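Local coordinates for protein toll (Drosophila melanogaster, PDB 4LXR) that binds the activated cytokine spaetzle C-106 through its extracellular leucine-rich repeats and so triggers Toll signalling in embryonic dorsal-ventral patterning and antifungal immunity, at residues 469-475 with 494-500; 410-416 with 445-449. The contacts are given in a common frame with arbitrary orientation. Residue numbers count along the deposited sequence, not the author numbering.

Interaction 1: residues 469-475 with 494-500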
ATOM      1  N   MET A 469      -4.173 -16.795  19.578  1.00 48.60           N
ATOM      2  CA  MET A 469      -3.490 -16.626  18.303  1.00 50.64           C
ATOM      3  C   MET A 469      -2.016 -16.362  18.527  1.00 49.61           C
ATOM      4  O   MET A 469      -1.568 -15.212  18.530  1.00 49.84           O
ATOM      5  CB  MET A 469      -4.121 -15.490  17.507  1.00 48.32           C
ATOM      6  CG  MET A 469      -5.585 -15.724  17.245  1.00 45.50           C
ATOM      7  SD  MET A 469      -6.351 -14.372  16.350  1.00 43.05           S
ATOM      8  CE  MET A 469      -8.034 -14.999  16.207  1.00 46.63           C
ATOM      9  N   LEU A 470      -1.262 -17.440  18.706  1.00 53.30           N
ATOM     10  CA  LEU A 470       0.134 -17.331  19.101  1.00 62.33           C
ATOM     11  C   LEU A 470       1.039 -17.064  17.904  1.00 63.00           C
ATOM     12  O   LEU A 470       2.230 -16.795  18.063  1.00 60.23           O
ATOM     13  CB  LEU A 470       0.569 -18.594  19.841  1.00 67.73           C
ATOM     14  CG  LEU A 470       0.536 -18.534  21.372  1.00 72.90           C
ATOM     15  CD1 LEU A 470      -0.594 -17.656  21.882  1.00 68.95           C
ATOM     16  CD2 LEU A 470       0.419 -19.940  21.942  1.00 75.21           C
ATOM     17  N   GLN A 471       0.460 -17.121  16.708  1.00 63.20           N
ATOM     18  CA  GLN A 471       1.221 -16.900  15.480  1.00 63.27           C
ATOM     19  C   GLN A 471       0.833 -15.589  14.782  1.00 54.52           C
ATOM     20  O   GLN A 471       1.374 -15.266  13.727  1.00 56.53           O
ATOM     21  CB  GLN A 471       1.050 -18.086  14.522  1.00 59.50           C
ATOM     22  CG  GLN A 471       1.526 -19.428  15.074  1.00 66.66           C
ATOM     23  CD  GLN A 471       3.037 -19.539  15.106  1.00 76.52           C
ATOM     24  OE1 GLN A 471       3.708 -19.319  14.096  1.00 80.11           O
ATOM     25  NE2 GLN A 471       3.585 -19.878  16.269  1.00 84.19           N
ATOM     26  N   LEU A 472      -0.084 -14.833  15.382  1.00 42.84           N
ATOM     27  CA  LEU A 472      -0.605 -13.610  14.762  1.00 41.43           C
ATOM     28  C   LEU A 472       0.501 -12.619  14.402  1.00 48.74           C
ATOM     29  O   LEU A 472       1.338 -12.280  15.240  1.00 49.77           O
ATOM     30  CB  LEU A 472      -1.651 -12.943  15.663  1.00 39.29           C
ATOM     31  CG  LEU A 472      -2.662 -12.011  14.994  1.00 42.54           C
ATOM     32  CD1 LEU A 472      -3.525 -12.779  13.988  1.00 33.58           C
ATOM     33  CD2 LEU A 472      -3.541 -11.327  16.027  1.00 45.65           C
ATOM     34  N   ARG A 473       0.503 -12.168  13.150  1.00 43.90           N
ATOM     35  CA  ARG A 473       1.546 -11.277  12.646  1.00 42.01           C
ATOM     36  C   ARG A 473       1.030  -9.856  12.504  1.00 41.64           C
ATOM     37  O   ARG A 473       1.750  -8.891  12.766  1.00 43.57           O
ATOM     38  CB  ARG A 473       2.059 -11.773  11.297  1.00 51.00           C
ATOM     39  CG  ARG A 473       2.887 -10.763  10.514  1.00 55.25           C
ATOM     40  CD  ARG A 473       4.227 -10.465  11.179  1.00 60.69           C
ATOM     41  NE  ARG A 473       5.083 -11.645  11.253  1.00 64.44           N
ATOM     42  CZ  ARG A 473       5.909 -12.034  10.286  1.00 67.51           C
ATOM     43  NH1 ARG A 473       5.985 -11.338   9.160  1.00 72.34           N
ATOM     44  NH2 ARG A 473       6.652 -13.122  10.439  1.00 63.01           N
ATOM     45  N   GLU A 474      -0.230  -9.738  12.096  1.00 42.55           N
ATOM     46  CA  GLU A 474      -0.833  -8.444  11.819  1.00 39.30           C
ATOM     47  C   GLU A 474      -2.255  -8.404  12.377  1.00 40.01           C
ATOM     48  O   GLU A 474      -3.072  -9.285  12.100  1.00 37.42           O
ATOM     49  CB  GLU A 474      -0.825  -8.181  10.316  1.00 50.41           C
ATOM     50  CG  GLU A 474      -1.700  -7.024   9.869  1.00 67.68           C
ATOM     51  CD  GLU A 474      -0.945  -5.713   9.783  1.00 77.58           C
ATOM     52  OE1 GLU A 474       0.305  -5.753   9.775  1.00 83.25           O
ATOM     53  OE2 GLU A 474      -1.601  -4.645   9.723  1.00 76.29           O
ATOM     54  N   LEU A 475      -2.534  -7.392  13.192  1.00 43.65           N
ATOM     55  CA  LEU A 475      -3.859  -7.199  13.765  1.00 44.34           C
ATOM     56  C   LEU A 475      -4.295  -5.745  13.590  1.00 42.57           C
ATOM     57  O   LEU A 475      -3.937  -4.881  14.386  1.00 44.61           O
ATOM     58  CB  LEU A 475      -3.856  -7.582  15.251  1.00 41.49           C
ATOM     59  CG  LEU A 475      -5.139  -7.309  16.033  1.00 35.62           C
ATOM     60  CD1 LEU A 475      -6.328  -8.057  15.445  1.00 35.09           C
ATOM     61  CD2 LEU A 475      -4.960  -7.658  17.507  1.00 38.02           C
ATOM     62  N   SER A 494       1.635 -13.456  21.178  1.00 61.56           N
ATOM     63  CA  SER A 494       2.219 -13.948  19.929  1.00 64.68           C
ATOM     64  C   SER A 494       3.732 -13.699  19.801  1.00 61.89           C
ATOM     65  O   SER A 494       4.232 -12.616  20.112  1.00 51.58           O
ATOM     66  CB  SER A 494       1.486 -13.372  18.717  1.00 61.71           C
ATOM     67  OG  SER A 494       2.180 -13.708  17.531  1.00 64.78           O
ATOM     68  N   GLN A 495       4.445 -14.708  19.311  1.00 65.99           N
ATOM     69  CA  GLN A 495       5.897 -14.644  19.194  1.00 74.03           C
ATOM     70  C   GLN A 495       6.345 -14.492  17.745  1.00 73.78           C
ATOM     71  O   GLN A 495       7.495 -14.776  17.410  1.00 77.57           O
ATOM     72  CB  GLN A 495       6.527 -15.899  19.808  1.00 77.77           C
ATOM     73  CG  GLN A 495       6.678 -15.854  21.327  1.00 78.38           C
ATOM     74  CD  GLN A 495       8.044 -15.341  21.757  1.00 87.48           C
ATOM     75  OE1 GLN A 495       8.479 -14.266  21.340  1.00 92.14           O
ATOM     76  NE2 GLN A 495       8.737 -16.118  22.585  1.00 86.45           N
ATOM     77  N   ASN A 496       5.427 -14.032  16.898  1.00 68.27           N
ATOM     78  CA  ASN A 496       5.648 -13.933  15.459  1.00 60.70           C
ATOM     79  C   ASN A 496       5.605 -12.478  14.983  1.00 60.93           C
ATOM     80  O   ASN A 496       4.912 -12.151  14.029  1.00 48.24           O
ATOM     81  CB  ASN A 496       4.590 -14.768  14.727  1.00 60.20           C
ATOM     82  CG  ASN A 496       4.857 -14.897  13.230  1.00 61.16           C
ATOM     83  OD1 ASN A 496       6.000 -14.811  12.774  1.00 58.93           O
ATOM     84  ND2 ASN A 496       3.791 -15.101  12.459  1.00 52.10           N
ATOM     85  N   ARG A 497       6.338 -11.609  15.674  1.00 65.50           N
ATOM     86  CA  ARG A 497       6.499 -10.203  15.283  1.00 61.33           C
ATOM     87  C   ARG A 497       5.176  -9.466  15.101  1.00 59.66           C
ATOM     88  O   ARG A 497       4.964  -8.785  14.099  1.00 54.64           O
ATOM     89  CB  ARG A 497       7.375 -10.072  14.027  1.00 62.97           C
ATOM     90  CG  ARG A 497       8.779 -10.673  14.188  1.00 74.26           C
ATOM     91  CD  ARG A 497       9.814  -9.990  13.297  1.00 81.43           C
ATOM     92  NE  ARG A 497       9.362  -9.872  11.912  1.00 90.57           N
ATOM     93  CZ  ARG A 497       9.555 -10.793  10.971  1.00 94.02           C
ATOM     94  NH1 ARG A 497       9.101 -10.587   9.741  1.00 93.90           N
ATOM     95  NH2 ARG A 497      10.198 -11.920  11.254  1.00 93.42           N
ATOM     96  N   LEU A 498       4.303  -9.591  16.096  1.00 57.01           N
ATOM     97  CA  LEU A 498       2.964  -9.040  16.009  1.00 47.46           C
ATOM     98  C   LEU A 498       2.954  -7.517  15.969  1.00 55.54           C
ATOM     99  O   LEU A 498       3.544  -6.846  16.827  1.00 57.16           O
ATOM    100  CB  LEU A 498       2.078  -9.541  17.160  1.00 45.27           C
ATOM    101  CG  LEU A 498       0.633  -9.020  17.142  1.00 45.18           C
ATOM    102  CD1 LEU A 498      -0.082  -9.346  15.811  1.00 39.43           C
ATOM    103  CD2 LEU A 498      -0.156  -9.558  18.332  1.00 43.63           C
ATOM    104  N   HIS A 499       2.279  -6.992  14.953  1.00 52.00           N
ATOM    105  CA  HIS A 499       2.020  -5.572  14.826  1.00 43.73           C
ATOM    106  C   HIS A 499       0.517  -5.306  14.902  1.00 48.88           C
ATOM    107  O   HIS A 499      -0.275  -5.834  14.109  1.00 50.25           O
ATOM    108  CB  HIS A 499       2.582  -5.042  13.511  1.00 44.99           C
ATOM    109  CG  HIS A 499       4.069  -4.867  13.516  1.00 47.75           C
ATOM    110  ND1 HIS A 499       4.943  -5.922  13.365  1.00 58.32           N
ATOM    111  CD2 HIS A 499       4.837  -3.759  13.649  1.00 63.75           C
ATOM    112  CE1 HIS A 499       6.186  -5.471  13.401  1.00 55.75           C
ATOM    113  NE2 HIS A 499       6.150  -4.161  13.574  1.00 60.00           N
ATOM    114  N   VAL A 500       0.141  -4.476  15.864  1.00 43.79           N
ATOM    115  CA  VAL A 500      -1.243  -4.126  16.100  1.00 41.94           C
ATOM    116  C   VAL A 500      -1.422  -2.651  15.798  1.00 38.97           C
ATOM    117  O   VAL A 500      -0.639  -1.825  16.261  1.00 52.80           O
ATOM    118  CB  VAL A 500      -1.622  -4.398  17.562  1.00 38.03           C
ATOM    119  CG1 VAL A 500      -3.093  -4.041  17.815  1.00 36.15           C
ATOM    120  CG2 VAL A 500      -1.336  -5.855  17.914  1.00 38.10           C
TER
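The entry into one leucine-rich repeat, a type I turn from Met469 to Leu472, lies against the equivalent approach of the next. Leu470 O accepts from Gln495 N (3.3 Å), and Gln471 O from the amide ND2 of Asn496 (2.7 Å). Leu472 O takes the hydroxyl OG of Ser494 (2.8 Å), while its side chain turns into the core, CG lying 3.8 Å from Leu498 CD1. Arg473 folds over Asn496, with NE bonded to Asn496 O (2.8 Å) and NH2 to Asn496 OD1 (3.0 Å); its NH1 comes within 3.3 Å of Arg497 NH1, a like-charge approach. Parallel pairing then begins: Arg473 O accepts from His499 N and Leu475 N donates to His499 O, both at 2.9 Å. Glu474 and His499 share the concave, partly exposed face, where His499 stacks on His528; inward, Leu475 CB lies 4.1 Å from Val500 CG2. Side-chain donors thus satisfy the carbonyls of Gln471 and Leu472, and the bonds to Asn496 fix the Arg473 guanidinium despite the nearby like-charged Arg497.

Interaction 2: residues 410-416 with 445-449; sequences TNGLRHL and MHGLL
Two successive repeats approach their strands side by side, each through a type I turn, Thr410 to Leu413 and Met445 to Leu448, closed by Leu413 N to Thr410 O (3.1 Å) and Leu448 N to Met445 O (3.0 Å). The CA atoms of Arg414 and Leu448 are 4.5 Å apart. Met445 (chi1 m, chi2 t, chi3 m) reaches the first turn, SD lying 3.4 Å from Thr410 OG1 and 3.5 Å from Leu413 CD2, and CE 3.9 Å from Leu416 CD2. Gly447 N donates to a water (3.0 Å) that is weakly bonded to Asn411 O; Gly447 CA lies over one face of the Arg414 guanidinium, where a CB would crowd NH1. Arg414 NH1 bonds Asn411 O (2.9 Å) and Leu413 O (2.8 Å). Leu448 (chi1 t, chi2 p) packs inward, CD1 4.3 Å from Leu413 CG and 4.2 Å from Leu416 CB. Leu449, with CB pointing toward the first segment, donates N to Arg414 O (2.8 Å), and its CB lies 3.9 Å from His415 CE1; His415 ND1 bonds Thr450 OG1. Inward leucines at matching positions of adjacent coils, with a backbone bond leading into parallel strands, are characteristic of the leucine-rich repeat solenoid.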
ATOM      1  N   THR A 410     -12.509 -23.762   9.583  1.00 39.66           N
ATOM      2  CA  THR A 410     -11.529 -23.181   8.675  1.00 39.34           C
ATOM      3  C   THR A 410     -10.128 -23.160   9.303  1.00 38.08           C
ATOM      4  O   THR A 410      -9.510 -22.101   9.457  1.00 33.52           O
ATOM      5  CB  THR A 410     -11.935 -21.768   8.277  1.00 33.00           C
ATOM      6  OG1 THR A 410     -12.298 -21.052   9.458  1.00 32.26           O
ATOM      7  CG2 THR A 410     -13.134 -21.804   7.335  1.00 32.82           C
ATOM      8  N   ASN A 411      -9.635 -24.345   9.648  1.00 42.05           N
ATOM      9  CA  ASN A 411      -8.341 -24.496  10.316  1.00 49.25           C
ATOM     10  C   ASN A 411      -7.166 -24.106   9.437  1.00 41.15           C
ATOM     11  O   ASN A 411      -6.080 -23.814   9.928  1.00 39.28           O
ATOM     12  CB  ASN A 411      -8.168 -25.937  10.797  1.00 52.20           C
ATOM     13  CG  ASN A 411      -9.379 -26.440  11.561  1.00 55.69           C
ATOM     14  OD1 ASN A 411      -9.935 -25.730  12.399  1.00 58.01           O
ATOM     15  ND2 ASN A 411      -9.806 -27.663  11.261  1.00 56.58           N
ATOM     16  N   GLY A 412      -7.383 -24.099   8.130  1.00 40.57           N
ATOM     17  CA  GLY A 412      -6.334 -23.726   7.204  1.00 27.56           C
ATOM     18  C   GLY A 412      -6.183 -22.224   7.030  1.00 34.19           C
ATOM     19  O   GLY A 412      -5.187 -21.774   6.464  1.00 32.83           O
ATOM     20  N   LEU A 413      -7.162 -21.448   7.506  1.00 31.88           N
ATOM     21  CA  LEU A 413      -7.184 -19.995   7.267  1.00 35.77           C
ATOM     22  C   LEU A 413      -6.021 -19.254   7.923  1.00 40.97           C
ATOM     23  O   LEU A 413      -5.730 -19.454   9.099  1.00 37.43           O
ATOM     24  CB  LEU A 413      -8.513 -19.381   7.716  1.00 24.63           C
ATOM     25  CG  LEU A 413      -8.841 -18.008   7.100  1.00 27.91           C
ATOM     26  CD1 LEU A 413      -9.085 -18.098   5.600  1.00 22.72           C
ATOM     27  CD2 LEU A 413     -10.036 -17.392   7.771  1.00 23.56           C
ATOM     28  N   ARG A 414      -5.362 -18.398   7.148  1.00 41.29           N
ATOM     29  CA  ARG A 414      -4.190 -17.668   7.615  1.00 35.78           C
ATOM     30  C   ARG A 414      -4.356 -16.137   7.520  1.00 36.22           C
ATOM     31  O   ARG A 414      -3.760 -15.388   8.291  1.00 33.05           O
ATOM     32  CB  ARG A 414      -2.949 -18.120   6.822  1.00 34.30           C
ATOM     33  CG  ARG A 414      -2.586 -19.613   7.013  1.00 32.65           C
ATOM     34  CD  ARG A 414      -2.175 -19.930   8.459  1.00 34.45           C
ATOM     35  NE  ARG A 414      -2.000 -21.364   8.691  1.00 37.51           N
ATOM     36  CZ  ARG A 414      -2.907 -22.158   9.253  1.00 40.13           C
ATOM     37  NH1 ARG A 414      -4.080 -21.680   9.655  1.00 38.36           N
ATOM     38  NH2 ARG A 414      -2.644 -23.443   9.412  1.00 36.96           N
ATOM     39  N   HIS A 415      -5.160 -15.678   6.569  1.00 25.72           N
ATOM     40  CA  HIS A 415      -5.317 -14.253   6.308  1.00 26.13           C
ATOM     41  C   HIS A 415      -6.794 -13.897   6.140  1.00 29.46           C
ATOM     42  O   HIS A 415      -7.438 -14.283   5.155  1.00 28.14           O
ATOM     43  CB  HIS A 415      -4.534 -13.852   5.054  1.00 30.41           C
ATOM     44  CG  HIS A 415      -3.096 -14.274   5.087  1.00 44.43           C
ATOM     45  ND1 HIS A 415      -2.164 -13.680   5.914  1.00 44.44           N
ATOM     46  CD2 HIS A 415      -2.435 -15.240   4.405  1.00 36.74           C
ATOM     47  CE1 HIS A 415      -0.989 -14.255   5.730  1.00 43.19           C
ATOM     48  NE2 HIS A 415      -1.125 -15.203   4.818  1.00 39.27           N
ATOM     49  N   LEU A 416      -7.316 -13.154   7.106  1.00 25.13           N
ATOM     50  CA  LEU A 416      -8.728 -12.827   7.170  1.00 23.04           C
ATOM     51  C   LEU A 416      -8.924 -11.308   7.103  1.00 27.36           C
ATOM     52  O   LEU A 416      -8.548 -10.584   8.018  1.00 27.38           O
ATOM     53  CB  LEU A 416      -9.339 -13.410   8.447  1.00 22.41           C
ATOM     54  CG  LEU A 416     -10.822 -13.110   8.682  1.00 27.87           C
ATOM     55  CD1 LEU A 416     -11.674 -13.483   7.448  1.00 21.95           C
ATOM     56  CD2 LEU A 416     -11.312 -13.839   9.919  1.00 25.17           C
ATOM     57  N   MET A 445      -9.294 -20.130  15.321  1.00 39.65           N
ATOM     58  CA  MET A 445      -8.202 -20.089  14.364  1.00 40.29           C
ATOM     59  C   MET A 445      -6.899 -19.683  15.037  1.00 43.63           C
ATOM     60  O   MET A 445      -6.382 -18.582  14.820  1.00 41.16           O
ATOM     61  CB  MET A 445      -8.565 -19.190  13.179  1.00 32.45           C
ATOM     62  CG  MET A 445      -9.798 -19.699  12.457  1.00 34.88           C
ATOM     63  SD  MET A 445     -10.270 -18.761  10.997  1.00 35.46           S
ATOM     64  CE  MET A 445     -10.957 -17.286  11.747  1.00 25.88           C
ATOM     65  N   HIS A 446      -6.386 -20.600  15.858  1.00 42.93           N
ATOM     66  CA  HIS A 446      -5.133 -20.409  16.583  1.00 43.38           C
ATOM     67  C   HIS A 446      -3.972 -20.157  15.629  1.00 40.41           C
ATOM     68  O   HIS A 446      -3.015 -19.472  15.983  1.00 39.99           O
ATOM     69  CB  HIS A 446      -4.843 -21.601  17.517  1.00 44.06           C
ATOM     70  CG  HIS A 446      -4.878 -22.936  16.829  1.00 55.23           C
ATOM     71  ND1 HIS A 446      -5.863 -23.873  17.067  1.00 51.80           N
ATOM     72  CD2 HIS A 446      -4.055 -23.485  15.900  1.00 57.03           C
ATOM     73  CE1 HIS A 446      -5.642 -24.942  16.320  1.00 51.93           C
ATOM     74  NE2 HIS A 446      -4.555 -24.730  15.599  1.00 52.99           N
ATOM     75  N   GLY A 447      -4.067 -20.680  14.406  1.00 40.87           N
ATOM     76  CA  GLY A 447      -3.003 -20.501  13.436  1.00 39.95           C
ATOM     77  C   GLY A 447      -3.053 -19.209  12.630  1.00 46.81           C
ATOM     78  O   GLY A 447      -2.180 -18.977  11.787  1.00 45.98           O
ATOM     79  N   LEU A 448      -4.057 -18.366  12.883  1.00 49.32           N
ATOM     80  CA  LEU A 448      -4.262 -17.140  12.091  1.00 44.10           C
ATOM     81  C   LEU A 448      -3.059 -16.184  12.083  1.00 41.75           C
ATOM     82  O   LEU A 448      -2.432 -15.949  13.117  1.00 45.83           O
ATOM     83  CB  LEU A 448      -5.522 -16.395  12.553  1.00 40.27           C
ATOM     84  CG  LEU A 448      -6.145 -15.388  11.569  1.00 46.05           C
ATOM     85  CD1 LEU A 448      -6.708 -16.092  10.332  1.00 24.79           C
ATOM     86  CD2 LEU A 448      -7.229 -14.559  12.239  1.00 40.14           C
ATOM     87  N   LEU A 449      -2.763 -15.625  10.910  1.00 37.02           N
ATOM     88  CA  LEU A 449      -1.611 -14.741  10.725  1.00 37.81           C
ATOM     89  C   LEU A 449      -2.022 -13.278  10.553  1.00 36.08           C
ATOM     90  O   LEU A 449      -1.413 -12.374  11.119  1.00 37.65           O
ATOM     91  CB  LEU A 449      -0.769 -15.198   9.513  1.00 38.76           C
ATOM     92  CG  LEU A 449      -0.164 -16.609   9.608  1.00 43.15           C
ATOM     93  CD1 LEU A 449       0.657 -16.989   8.388  1.00 30.44           C
ATOM     94  CD2 LEU A 449       0.671 -16.770  10.891  1.00 38.56           C
TER
HETATM   95  O   HOH W   1      -5.984 -22.548  13.048  1.00 44.54           O

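In the fold
Following the chain, residues 410-416 lead into strand 415-417, and the excursion through helix 429-433 returns at 445-449, where interaction 2 closes the loop. The chain runs on through strand 450-452 and helix 463-467 to 469-475; the next coil, with strand 474-476, comes back at 494-500 in interaction 1. The two loops follow one another in series, neither nesting nor crossing, and their centres are about 12 Å apart. They meet directly: Leu449 O probably accepts hydrogen bonds from Arg473 N (2.8 Å) and Glu474 N (3.1 Å). Four consecutive strands in the parallel part of the long sheet are thereby joined in order along the ectodomain's leucine-rich repeat solenoid.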